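Local coordinates for protein phosphatidylserine synthase (Haemophilus influenzae, PDB 3HSI) that is an enzyme of the phospholipase D superfamily, at residues V275-Y280 and E302-D307; T362-G367 and G379-P384; P20-Q25 and L234-K239; N242-S247 and I397-Q402; F128-N133 and S199-L204. All blocks are in the same frame, centred on the assembly; numbering follows the deposited sequence.

Interaction 1. Residues V275-Y280 and E302-D307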
# COMPACT_ATOMS: atom_id res chain seq x y z
N VAL C 275 -2.81 25.71 14.34
CA VAL C 275 -2.19 26.18 13.11
C VAL C 275 -1.52 25.00 12.45
O VAL C 275 -0.87 24.21 13.10
CB VAL C 275 -1.13 27.30 13.38
CG1 VAL C 275 -0.52 27.81 12.07
CG2 VAL C 275 -1.78 28.47 14.17
N ILE C 276 -1.64 24.89 11.14
CA ILE C 276 -1.06 23.78 10.40
C ILE C 276 -0.37 24.34 9.17
O ILE C 276 -0.91 25.22 8.48
CB ILE C 276 -2.17 22.83 9.90
CG1 ILE C 276 -2.96 22.24 11.06
CG2 ILE C 276 -1.58 21.73 9.00
CD1 ILE C 276 -4.31 21.56 10.58
N CYS C 277 0.85 23.86 8.92
CA CYS C 277 1.52 24.07 7.63
C CYS C 277 1.62 22.72 6.96
O CYS C 277 1.99 21.73 7.59
CB CYS C 277 2.93 24.61 7.85
SG CYS C 277 2.94 26.40 8.02
N THR C 278 1.28 22.68 5.68
CA THR C 278 1.46 21.47 4.91
C THR C 278 1.79 21.95 3.49
O THR C 278 1.23 22.98 3.04
CB THR C 278 0.16 20.55 4.96
OG1 THR C 278 0.37 19.36 4.21
CG2 THR C 278 -1.04 21.23 4.37
N PRO C 279 2.67 21.21 2.77
CA PRO C 279 2.98 21.57 1.37
C PRO C 279 1.77 21.50 0.44
O PRO C 279 1.46 22.48 -0.25
CB PRO C 279 4.01 20.54 0.96
CG PRO C 279 4.48 19.92 2.26
CD PRO C 279 3.35 19.98 3.18
N TYR C 280 1.08 20.36 0.46
CA TYR C 280 -0.11 20.10 -0.39
C TYR C 280 -1.30 19.96 0.53
O TYR C 280 -1.18 19.36 1.59
CB TYR C 280 0.04 18.78 -1.19
CG TYR C 280 1.49 18.46 -1.56
CD1 TYR C 280 2.13 19.18 -2.57
CD2 TYR C 280 2.23 17.52 -0.84
CE1 TYR C 280 3.48 18.95 -2.88
CE2 TYR C 280 3.58 17.27 -1.15
CZ TYR C 280 4.19 17.99 -2.19
OH TYR C 280 5.53 17.77 -2.52
N GLU C 302 -6.08 27.58 11.44
CA GLU C 302 -5.40 28.28 10.39
C GLU C 302 -4.62 27.25 9.55
O GLU C 302 -3.86 26.47 10.08
CB GLU C 302 -4.45 29.33 11.00
CG GLU C 302 -3.64 30.07 9.96
CD GLU C 302 -2.65 31.06 10.56
OE1 GLU C 302 -2.60 31.21 11.82
OE2 GLU C 302 -1.92 31.71 9.77
N ILE C 303 -4.81 27.25 8.24
CA ILE C 303 -4.10 26.30 7.39
C ILE C 303 -3.33 27.09 6.36
O ILE C 303 -3.88 27.99 5.71
CB ILE C 303 -5.08 25.31 6.71
CG1 ILE C 303 -5.90 24.58 7.79
CG2 ILE C 303 -4.28 24.34 5.80
CD1 ILE C 303 -7.09 23.70 7.25
N ILE C 304 -2.04 26.79 6.24
CA ILE C 304 -1.20 27.50 5.31
C ILE C 304 -0.65 26.49 4.32
O ILE C 304 0.03 25.56 4.70
CB ILE C 304 -0.00 28.22 6.04
CG1 ILE C 304 -0.51 28.91 7.31
CG2 ILE C 304 0.71 29.19 5.09
CD1 ILE C 304 0.58 29.80 8.14
N VAL C 305 -0.96 26.67 3.04
CA VAL C 305 -0.46 25.81 1.96
C VAL C 305 0.06 26.69 0.86
O VAL C 305 -0.18 27.90 0.85
CB VAL C 305 -1.58 24.90 1.38
CG1 VAL C 305 -1.94 23.84 2.37
CG2 VAL C 305 -2.81 25.72 1.02
N GLY C 306 0.79 26.09 -0.07
CA GLY C 306 1.21 26.77 -1.27
C GLY C 306 0.06 26.92 -2.24
O GLY C 306 -0.82 26.04 -2.36
N ASP C 307 0.06 28.08 -2.91
CA ASP C 307 -0.63 28.24 -4.20
C ASP C 307 -0.16 27.16 -5.16
O ASP C 307 1.01 26.77 -5.11
CB ASP C 307 -0.25 29.61 -4.79
CG ASP C 307 -1.24 30.10 -5.85
OD1 ASP C 307 -1.92 31.12 -5.60
OD2 ASP C 307 -1.31 29.50 -6.95

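Interaction 2. Residues T362-G367 and G379-P384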
# COMPACT_ATOMS: atom_id res chain seq x y z
N THR C 362 9.02 27.70 -4.61
CA THR C 362 8.07 26.67 -4.20
C THR C 362 7.96 26.57 -2.68
O THR C 362 8.83 27.09 -1.91
CB THR C 362 8.38 25.32 -4.81
OG1 THR C 362 9.70 24.96 -4.43
CG2 THR C 362 8.27 25.33 -6.39
N TYR C 363 6.90 25.91 -2.25
CA TYR C 363 6.55 25.84 -0.86
C TYR C 363 6.60 24.43 -0.33
O TYR C 363 5.90 23.58 -0.81
CB TYR C 363 5.16 26.43 -0.69
CG TYR C 363 4.59 26.42 0.70
CD1 TYR C 363 4.79 27.50 1.54
CD2 TYR C 363 3.77 25.37 1.16
CE1 TYR C 363 4.23 27.56 2.78
CE2 TYR C 363 3.20 25.40 2.43
CZ TYR C 363 3.43 26.52 3.24
OH TYR C 363 2.92 26.62 4.52
N HIS C 364 7.41 24.20 0.70
CA HIS C 364 7.48 22.88 1.30
C HIS C 364 7.46 22.92 2.84
O HIS C 364 8.19 22.17 3.47
CB HIS C 364 8.77 22.23 0.83
CG HIS C 364 8.83 20.76 1.06
ND1 HIS C 364 9.76 20.17 1.91
CD2 HIS C 364 8.08 19.74 0.56
CE1 HIS C 364 9.58 18.86 1.91
NE2 HIS C 364 8.57 18.58 1.11
N LEU C 365 6.65 23.78 3.45
CA LEU C 365 6.61 23.86 4.92
C LEU C 365 5.63 22.86 5.51
O LEU C 365 4.53 22.62 4.97
CB LEU C 365 6.19 25.25 5.41
CG LEU C 365 6.93 26.51 5.00
CD1 LEU C 365 6.09 27.69 5.47
CD2 LEU C 365 8.24 26.58 5.62
N LYS C 366 6.05 22.28 6.63
CA LYS C 366 5.24 21.37 7.45
C LYS C 366 5.35 21.89 8.88
O LYS C 366 6.42 22.38 9.28
CB LYS C 366 5.81 19.94 7.42
CG LYS C 366 6.21 19.37 6.05
CD LYS C 366 7.69 19.52 5.82
CE LYS C 366 8.09 18.92 4.48
NZ LYS C 366 7.91 17.40 4.33
N GLY C 367 4.27 21.81 9.64
CA GLY C 367 4.26 22.18 11.05
C GLY C 367 2.87 22.08 11.66
O GLY C 367 1.84 22.08 10.95
N GLY C 379 9.07 16.33 9.78
CA GLY C 379 9.16 16.19 8.35
C GLY C 379 7.88 15.59 7.79
O GLY C 379 7.78 15.39 6.58
N ASN C 380 6.89 15.36 8.65
CA ASN C 380 5.62 14.71 8.23
C ASN C 380 4.76 15.66 7.36
O ASN C 380 4.40 16.75 7.78
CB ASN C 380 4.89 14.19 9.49
CG ASN C 380 3.68 13.33 9.17
OD1 ASN C 380 2.85 13.66 8.32
ND2 ASN C 380 3.55 12.24 9.89
N ASN C 381 4.45 15.22 6.14
CA ASN C 381 3.66 16.01 5.19
C ASN C 381 2.18 15.99 5.53
O ASN C 381 1.37 16.60 4.82
CB ASN C 381 3.82 15.48 3.75
CG ASN C 381 5.18 15.77 3.16
OD1 ASN C 381 5.74 16.84 3.37
ND2 ASN C 381 5.72 14.82 2.41
N LEU C 382 1.79 15.31 6.60
CA LEU C 382 0.36 15.30 6.95
C LEU C 382 -0.51 14.81 5.79
O LEU C 382 -1.55 15.42 5.45
CB LEU C 382 -0.08 16.68 7.43
CG LEU C 382 0.66 17.12 8.71
CD1 LEU C 382 0.42 18.61 9.03
CD2 LEU C 382 0.23 16.22 9.86
N ASN C 383 -0.07 13.71 5.18
CA ASN C 383 -0.82 13.07 4.08
C ASN C 383 -0.99 11.56 4.31
O ASN C 383 -0.31 11.00 5.16
CB ASN C 383 -0.13 13.39 2.74
CG ASN C 383 1.29 12.84 2.63
OD1 ASN C 383 1.85 12.23 3.55
ND2 ASN C 383 1.88 13.07 1.48
N PRO C 384 -1.88 10.89 3.55
CA PRO C 384 -2.00 9.44 3.75
C PRO C 384 -0.71 8.59 3.60
O PRO C 384 -0.61 7.58 4.29
CB PRO C 384 -3.02 9.02 2.68
CG PRO C 384 -3.86 10.32 2.52
CD PRO C 384 -2.82 11.38 2.53

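Interaction 3. Residues P20-Q25 and L234-K239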
# COMPACT_ATOMS: atom_id res chain seq x y z
N PRO C 20 7.44 11.54 27.71
CA PRO C 20 8.63 11.99 28.41
C PRO C 20 9.25 13.19 27.70
O PRO C 20 9.19 13.28 26.47
CB PRO C 20 9.57 10.77 28.31
CG PRO C 20 9.24 10.14 26.97
CD PRO C 20 7.71 10.38 26.81
N PHE C 21 9.81 14.12 28.46
CA PHE C 21 10.24 15.38 27.91
C PHE C 21 11.56 15.74 28.53
O PHE C 21 11.76 15.51 29.70
CB PHE C 21 9.25 16.49 28.26
CG PHE C 21 8.13 16.62 27.30
CD1 PHE C 21 8.32 17.30 26.09
CD2 PHE C 21 6.87 16.09 27.61
CE1 PHE C 21 7.26 17.40 25.15
CE2 PHE C 21 5.80 16.20 26.70
CZ PHE C 21 6.00 16.86 25.46
N LEU C 22 12.43 16.31 27.71
CA LEU C 22 13.74 16.73 28.14
C LEU C 22 13.77 18.27 28.17
O LEU C 22 13.37 18.94 27.21
CB LEU C 22 14.75 16.17 27.15
CG LEU C 22 16.16 16.73 27.00
CD1 LEU C 22 17.01 16.53 28.26
CD2 LEU C 22 16.81 16.03 25.78
N ALA C 23 14.26 18.81 29.28
CA ALA C 23 14.28 20.25 29.52
C ALA C 23 15.17 20.98 28.53
O ALA C 23 16.26 20.52 28.20
CB ALA C 23 14.69 20.54 30.96
N LEU C 24 14.71 22.12 28.06
CA LEU C 24 15.39 22.83 26.98
C LEU C 24 15.41 24.32 27.30
O LEU C 24 14.35 24.91 27.45
CB LEU C 24 14.55 22.63 25.73
CG LEU C 24 15.04 22.23 24.37
CD1 LEU C 24 13.81 22.27 23.49
CD2 LEU C 24 16.05 23.21 23.86
N GLN C 25 16.58 24.95 27.42
CA GLN C 25 16.56 26.41 27.59
C GLN C 25 16.17 27.11 26.31
O GLN C 25 16.41 26.60 25.21
CB GLN C 25 17.86 26.91 28.19
CG GLN C 25 18.25 26.06 29.38
CD GLN C 25 18.82 26.87 30.47
OE1 GLN C 25 19.78 27.61 30.26
NE2 GLN C 25 18.23 26.76 31.67
N LEU C 234 15.52 8.75 26.05
CA LEU C 234 15.96 9.92 26.77
C LEU C 234 16.54 9.48 28.10
O LEU C 234 16.07 8.50 28.69
CB LEU C 234 14.79 10.88 26.96
CG LEU C 234 14.25 11.51 25.68
CD1 LEU C 234 13.02 12.36 25.98
CD2 LEU C 234 15.33 12.34 24.96
N LYS C 235 17.56 10.18 28.57
CA LYS C 235 18.09 9.86 29.89
C LYS C 235 17.45 10.63 31.03
O LYS C 235 17.12 10.04 32.06
CB LYS C 235 19.62 9.98 29.92
CG LYS C 235 20.29 8.72 29.45
CD LYS C 235 21.79 8.89 29.28
CE LYS C 235 22.35 7.64 28.59
NZ LYS C 235 23.29 7.95 27.48
N SER C 236 17.28 11.95 30.90
CA SER C 236 16.78 12.72 32.04
C SER C 236 15.37 13.30 31.85
O SER C 236 15.07 14.41 32.32
CB SER C 236 17.83 13.75 32.56
OG SER C 236 18.16 14.74 31.60
N ALA C 237 14.51 12.51 31.19
CA ALA C 237 13.12 12.89 30.87
C ALA C 237 12.13 12.77 32.03
O ALA C 237 12.15 11.79 32.81
CB ALA C 237 12.62 12.09 29.68
N VAL C 238 11.26 13.76 32.14
CA VAL C 238 10.16 13.73 33.09
C VAL C 238 8.82 13.88 32.35
O VAL C 238 8.78 14.37 31.23
CB VAL C 238 10.29 14.83 34.18
CG1 VAL C 238 11.61 14.68 35.00
CG2 VAL C 238 10.15 16.25 33.58
N LYS C 239 7.75 13.43 32.99
CA LYS C 239 6.40 13.74 32.52
C LYS C 239 5.95 15.10 33.06
O LYS C 239 6.38 15.52 34.14
CB LYS C 239 5.45 12.64 32.96
CG LYS C 239 5.58 11.37 32.16
CD LYS C 239 4.79 10.29 32.83
CE LYS C 239 5.08 8.92 32.27
NZ LYS C 239 4.19 8.02 33.06

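Interaction 4. Residues N242-S247 and I397-Q402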
# COMPACT_ATOMS: atom_id res chain seq x y z
N ASN C 242 7.56 21.58 34.10
CA ASN C 242 7.01 22.90 34.25
C ASN C 242 7.90 23.91 33.51
O ASN C 242 7.98 25.08 33.86
CB ASN C 242 6.89 23.26 35.74
CG ASN C 242 6.18 24.59 35.96
OD1 ASN C 242 5.38 25.02 35.11
ND2 ASN C 242 6.47 25.28 37.08
N VAL C 243 8.59 23.43 32.48
CA VAL C 243 9.62 24.22 31.82
C VAL C 243 9.61 23.80 30.37
O VAL C 243 9.18 22.67 30.05
CB VAL C 243 11.04 24.00 32.49
CG1 VAL C 243 11.65 22.65 32.12
CG2 VAL C 243 11.99 25.12 32.10
N LEU C 244 10.03 24.71 29.50
CA LEU C 244 10.18 24.45 28.07
C LEU C 244 10.95 23.13 27.84
O LEU C 244 12.00 22.91 28.46
CB LEU C 244 10.95 25.61 27.45
CG LEU C 244 11.35 25.48 25.96
CD1 LEU C 244 10.10 25.33 25.05
CD2 LEU C 244 12.19 26.67 25.58
N SER C 245 10.44 22.29 26.94
CA SER C 245 10.88 20.88 26.83
C SER C 245 10.67 20.26 25.44
O SER C 245 9.85 20.72 24.68
CB SER C 245 10.06 20.02 27.83
OG SER C 245 10.63 20.16 29.08
N VAL C 246 11.40 19.18 25.16
CA VAL C 246 11.38 18.56 23.86
C VAL C 246 11.24 17.05 23.99
O VAL C 246 11.82 16.44 24.88
CB VAL C 246 12.63 18.99 22.98
CG1 VAL C 246 13.96 18.41 23.55
CG2 VAL C 246 12.44 18.56 21.53
N SER C 247 10.38 16.46 23.15
CA SER C 247 10.20 15.00 23.11
C SER C 247 10.36 14.45 21.68
O SER C 247 9.54 14.77 20.81
CB SER C 247 8.83 14.62 23.66
OG SER C 247 8.72 13.21 23.90
N ILE C 397 7.92 20.00 20.85
CA ILE C 397 8.24 20.99 21.86
C ILE C 397 7.01 21.30 22.74
O ILE C 397 5.93 21.61 22.25
CB ILE C 397 8.78 22.29 21.22
CG1 ILE C 397 10.07 21.99 20.46
CG2 ILE C 397 9.00 23.32 22.28
CD1 ILE C 397 10.53 23.09 19.55
N TYR C 398 7.19 21.17 24.05
CA TYR C 398 6.21 21.54 25.05
C TYR C 398 6.67 22.83 25.74
O TYR C 398 7.76 22.87 26.34
CB TYR C 398 6.09 20.42 26.06
CG TYR C 398 5.05 20.63 27.14
CD1 TYR C 398 3.76 21.10 26.83
CD2 TYR C 398 5.33 20.29 28.47
CE1 TYR C 398 2.80 21.28 27.84
CE2 TYR C 398 4.38 20.46 29.48
CZ TYR C 398 3.13 20.96 29.16
OH TYR C 398 2.20 21.11 30.13
N ASP C 399 5.82 23.85 25.67
CA ASP C 399 6.14 25.18 26.17
C ASP C 399 5.05 25.68 27.12
O ASP C 399 4.34 26.63 26.78
CB ASP C 399 6.30 26.14 24.98
CG ASP C 399 6.82 27.50 25.39
OD1 ASP C 399 7.43 27.61 26.49
OD2 ASP C 399 6.60 28.46 24.59
N PRO C 400 4.92 25.05 28.31
CA PRO C 400 3.82 25.35 29.25
C PRO C 400 3.79 26.78 29.79
O PRO C 400 2.72 27.29 30.07
CB PRO C 400 4.04 24.36 30.41
CG PRO C 400 5.47 23.90 30.28
CD PRO C 400 5.80 23.97 28.81
N GLN C 401 4.95 27.44 29.91
CA GLN C 401 4.99 28.80 30.44
C GLN C 401 5.27 29.82 29.35
O GLN C 401 5.71 30.92 29.64
CB GLN C 401 6.04 28.91 31.55
CG GLN C 401 5.77 27.97 32.72
CD GLN C 401 6.56 28.32 33.96
OE1 GLN C 401 6.84 29.50 34.22
NE2 GLN C 401 6.90 27.32 34.74
N GLN C 402 4.99 29.45 28.09
CA GLN C 402 5.15 30.32 26.93
C GLN C 402 6.53 30.95 26.84
O GLN C 402 6.68 32.07 26.40
CB GLN C 402 4.05 31.39 26.86
CG GLN C 402 2.68 30.84 26.43
CD GLN C 402 2.11 29.82 27.43
OE1 GLN C 402 1.99 28.62 27.14
NE2 GLN C 402 1.80 30.30 28.62

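Interaction 5. Residues F128-N133 and S199-L204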
# COMPACT_ATOMS: atom_id res chain seq x y z
N PHE C 128 25.14 6.22 3.11
CA PHE C 128 24.40 4.98 3.28
C PHE C 128 22.97 5.12 2.79
O PHE C 128 22.31 6.10 3.09
CB PHE C 128 24.44 4.57 4.75
CG PHE C 128 25.84 4.40 5.30
CD1 PHE C 128 26.48 3.17 5.24
CD2 PHE C 128 26.53 5.51 5.85
CE1 PHE C 128 27.77 3.04 5.74
CE2 PHE C 128 27.83 5.36 6.34
CZ PHE C 128 28.43 4.13 6.30
N GLY C 129 22.50 4.12 2.06
CA GLY C 129 21.14 4.10 1.52
C GLY C 129 20.21 3.26 2.39
O GLY C 129 20.49 2.09 2.67
N VAL C 130 19.12 3.88 2.85
CA VAL C 130 18.18 3.20 3.74
C VAL C 130 16.92 2.86 2.93
O VAL C 130 16.24 3.76 2.46
CB VAL C 130 17.78 4.12 4.92
CG1 VAL C 130 16.71 3.47 5.78
CG2 VAL C 130 19.00 4.54 5.73
N PRO C 131 16.58 1.58 2.78
CA PRO C 131 15.32 1.25 2.10
C PRO C 131 14.16 0.98 3.07
O PRO C 131 14.18 -0.00 3.83
CB PRO C 131 15.67 -0.02 1.34
CG PRO C 131 16.84 -0.67 2.19
CD PRO C 131 17.34 0.37 3.18
N ILE C 132 13.13 1.83 3.01
CA ILE C 132 12.00 1.76 3.93
C ILE C 132 10.94 0.77 3.42
O ILE C 132 10.03 0.37 4.16
CB ILE C 132 11.43 3.16 4.17
CG1 ILE C 132 12.46 4.00 4.96
CG2 ILE C 132 10.08 3.12 4.88
CD1 ILE C 132 12.95 3.31 6.26
N ASN C 133 11.07 0.36 2.18
CA ASN C 133 10.22 -0.71 1.64
C ASN C 133 10.93 -1.21 0.41
O ASN C 133 11.93 -0.62 -0.00
CB ASN C 133 8.80 -0.22 1.31
CG ASN C 133 7.76 -1.30 1.56
OD1 ASN C 133 8.01 -2.49 1.35
ND2 ASN C 133 6.59 -0.90 2.03
N SER C 199 21.98 -5.37 7.68
CA SER C 199 21.39 -6.41 6.83
C SER C 199 20.54 -5.79 5.71
O SER C 199 20.27 -6.47 4.74
CB SER C 199 20.60 -7.43 7.63
OG SER C 199 19.57 -6.76 8.29
N ALA C 200 20.17 -4.51 5.83
CA ALA C 200 19.32 -3.86 4.80
C ALA C 200 19.88 -2.59 4.26
O ALA C 200 19.56 -2.21 3.14
CB ALA C 200 17.92 -3.60 5.32
N VAL C 201 20.68 -1.90 5.08
CA VAL C 201 21.27 -0.61 4.75
C VAL C 201 22.66 -0.82 4.12
O VAL C 201 23.50 -1.53 4.69
CB VAL C 201 21.33 0.24 6.02
CG1 VAL C 201 22.11 1.53 5.82
CG2 VAL C 201 19.87 0.52 6.49
N TYR C 202 22.89 -0.25 2.94
CA TYR C 202 24.14 -0.42 2.20
C TYR C 202 24.78 0.91 1.86
O TYR C 202 24.05 1.88 1.62
CB TYR C 202 23.91 -1.19 0.91
CG TYR C 202 23.58 -2.64 1.19
CD1 TYR C 202 24.59 -3.59 1.23
CD2 TYR C 202 22.26 -3.04 1.46
CE1 TYR C 202 24.30 -4.91 1.53
CE2 TYR C 202 21.97 -4.36 1.75
CZ TYR C 202 23.00 -5.28 1.77
OH TYR C 202 22.75 -6.61 2.04
N PRO C 203 26.13 0.95 1.85
CA PRO C 203 26.84 2.16 1.44
C PRO C 203 26.52 2.45 -0.02
O PRO C 203 26.48 1.53 -0.84
CB PRO C 203 28.33 1.78 1.60
CG PRO C 203 28.36 0.30 1.63
CD PRO C 203 27.06 -0.15 2.19
N LEU C 204 26.23 3.70 -0.33
CA LEU C 204 25.97 4.11 -1.69
C LEU C 204 27.20 4.67 -2.39
O LEU C 204 27.17 4.89 -3.60
CB LEU C 204 24.85 5.14 -1.71
CG LEU C 204 23.46 4.60 -1.36
CD1 LEU C 204 22.57 5.75 -1.04
CD2 LEU C 204 22.86 3.70 -2.45

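Interaction 1. Residues V275-Y280 and E302-D307
Strands 273-277 and 300-306 run parallel here, in a buried part of the fold. The axes of 275-277 and 302-306 approach to 4.8 Å, with their directions 12° apart. I276 sits between two hydrogen bonds: its N donates to E302 O at 2.9 Å, and its O accepts from I304 N at 3.0 Å. T278 N then donates to I304 O. All three lie nearly along the C=O axes.

I304 can be followed outward. Its CB is 4.0 Å from C277 SG and also faces I276 O. CG1 is anti to the carbonyl carbon, chi1 -44°, and stays beside I276 O at 3.9 Å. The tip CD1 returns to C277 SG at 4.1 Å. V275 and E302 share this face and lie side by side, with V275 CG2 3.7 Å from E302 OE1. The carboxylate itself is held by salt bridges to R416 and R354. I276 and I303 pack on the other face.

Beyond the bridges, T278 CG2 and V305 CG1 are tight at 3.4 Å. T278 OG1 is hydrogen-bonded to N381 O. With helix 285-296 connecting the two strands along the chain, the arrangement is a beta-alpha-beta unit of the PLD-like domain.

Interaction 2. Residues T362-G367 and G379-P384
The H364 imidazole and the N381 amide are turned 72° apart, and the two side chains cross at about a right angle. N381 OD1 approaches the ring obliquely, 4.0 Å from H364 NE2. The ring of Y163 also meets H364, and ND1 is hydrogen-bonded to D173 OD2.

K366 carries the contact. Its chain bends at chi2 (98°) and again at chi4 (-65°), which brings NZ back to the loop 379-384. NZ donates to N381 OD1 at 2.4 Å, a very short bond, and to G379 O at 3.0 Å. It stands above both carbonyl planes. Lower down, K366 CB lies 3.5 Å from N380 O. The loop is shaped by an Asx turn, in which N380 OD1 accepts from L382 N at 2.6 Å.

H364 and K366 fit the HxK signature of the phospholipase D superfamily. Two carbonyl oxygens grip the buried ammonium, which is consistent with a charged lysine. The carboxylate on ND1 would probably polarise the imidazole.

Interaction 3. Residues P20-Q25 and L234-K239
Backbone hydrogen bonds define this contact. F21 and V238 form a single antiparallel bridge, as a hydrogen-bonded pair. F21 N donates to V238 O at 3.0 Å, bent to 134° at the hydrogen, with the donor above the carbonyl plane. V238 N returns a bond to F21 O, also at 3.0 Å. This one is straighter, 154°, and lies in the carbonyl plane. A CA-H...O contact adds to it: A237 CA is 3.2 Å from F21 O, so that oxygen is approached by two neighbouring residues. V238 O also lies at the edge of the F21 ring, near its plane.

The apolar contacts sit on the side of P20, A237 and L234. P20 CB meets A237 CB at 3.6 Å. L234 points toward the segment 20-25. Its CD1 comes within 4.0 Å of P20 O, while CD2 meets L22 CD2 at 4.1 Å. The two leucines cross obliquely.

S236 OG and P20 O have partners in other parts of the chain. S236 OG is hydrogen-bonded to E182 OE1, and P20 O to S247 OG. The other branch of L22, CD1, stands 4.0 Å from S236 OG. L22 pairs with V246 through the backbone, so strand 22-23 joins the sheet of strand 245-252.

V238 and K239 are exposed, whereas F21 and L22 are buried. The loop 234-239 thus meets the backbone polarity of F21 in both directions. It sets the A237 methyl against P20 and the L234 branches against P20 and L22.

Interaction 4. Residues N242-S247 and I397-Q402
S245 and Y398 satisfy each other's backbone. S245 N donates to Y398 O at 2.8 Å, in the carbonyl plane but bent to 137° at the hydrogen. Y398 N donates to S245 O at the same 2.8 Å, straighter at 158°, from above the carbonyl plane. Each acceptor also receives a CA-H...O contact, Y398 O from L244 CA and S245 O from I397 CA. L244 N has its acceptor in Q403 OE1.

These bonds join the antiparallel strands 245-252 and 391-398 of the larger mixed sheet. V246 and I397 form the adjoining non-hydrogen-bonded pair. L244 CD1 lies alongside I397 CG2 at 3.6 Å and also reaches the D399 carboxylate, 3.8 Å from OD1.

Past the strand end, the chain makes a type I turn from D399 to Q402, with Q402 N bonded to D399 O. D399 OD2 accepts from L404 N, and OD1 takes a weak bond from Q403 N. Within the turn, P400 places CD over the centre of the Y398 ring, 3.6 Å above its plane. P400 CG meets V243 N at 3.8 Å.

Q401 extends its chain to N242. Its NE2 makes two weak hydrogen bonds, to N242 O at 2.6 Å and to N242 OD1 at 2.8 Å. The two side chains cross at about a right angle, their amide planes 34° apart.

Interaction 5. Residues F128-N133 and S199-L204
V201 has CG1 anti to the backbone N, chi1 172°, which puts CG2 beside that nitrogen. CG1 therefore meets F128 CB at 4.0 Å, and CG2 turns to V130 and P131. L204 has CG anti to the carbonyl carbon, chi1 -70°, and its tip swings back to G129.

The contact is an antiparallel strand pair in the smaller mixed sheet. Strand 127-130 has strand 84-90 parallel to it and the short strand 202-203 antiparallel. G129 and Y202 form the hydrogen-bonded pair. G129 N donates to Y202 O at 2.8 Å, almost straight at 174° and in the carbonyl plane. The return bond, from Y202 N to G129 O, is weak at 3.4 Å. The pair is thus firm on one side and loose on the other.

F128 and P203 form the non-hydrogen-bonded pair. F128 CD1 stands 3.9 Å from P203 CA, obliquely to the ring. On the same side of the bridge, V130 and V201 lie side by side and touch through their CG2 atoms.

Beyond the strand, P131 CG rests on A200 O at 3.3 Å. A200 and P131 also pack on helix 216-229, through Y222 and I219. N133 reaches the dimer interface, where its OD1 takes a weak hydrogen bond from R388 NH2 of the second subunit.

The closest carbon-carbon contact is at the glycine: L204 CD1 sits 3.4 Å from G129 CA, with G129 N beside it at 3.5 Å.

Interactions 1, 3 and 4 all reach the larger mixed sheet; interaction 5 belongs to the smaller one. Interaction 2 touches interaction 1, with centres 8 Å apart, and strand 362-363 carries it to the smaller sheet. C277 N to G367 O is a probable hydrogen bond between them. Interactions 3 and 4 also touch, with centres 10 Å apart, where strands 22-23 and 245-252 are neighbours. Interaction 5 is remote, its centre about 24 Å from that of interaction 2. Along the chain, interaction 5 is nested within the loop closed by interaction 3. Interactions 1 and 2 follow each other inside that of interaction 4. An early strand, 22-23, thus adds to a sheet formed mostly by the later half.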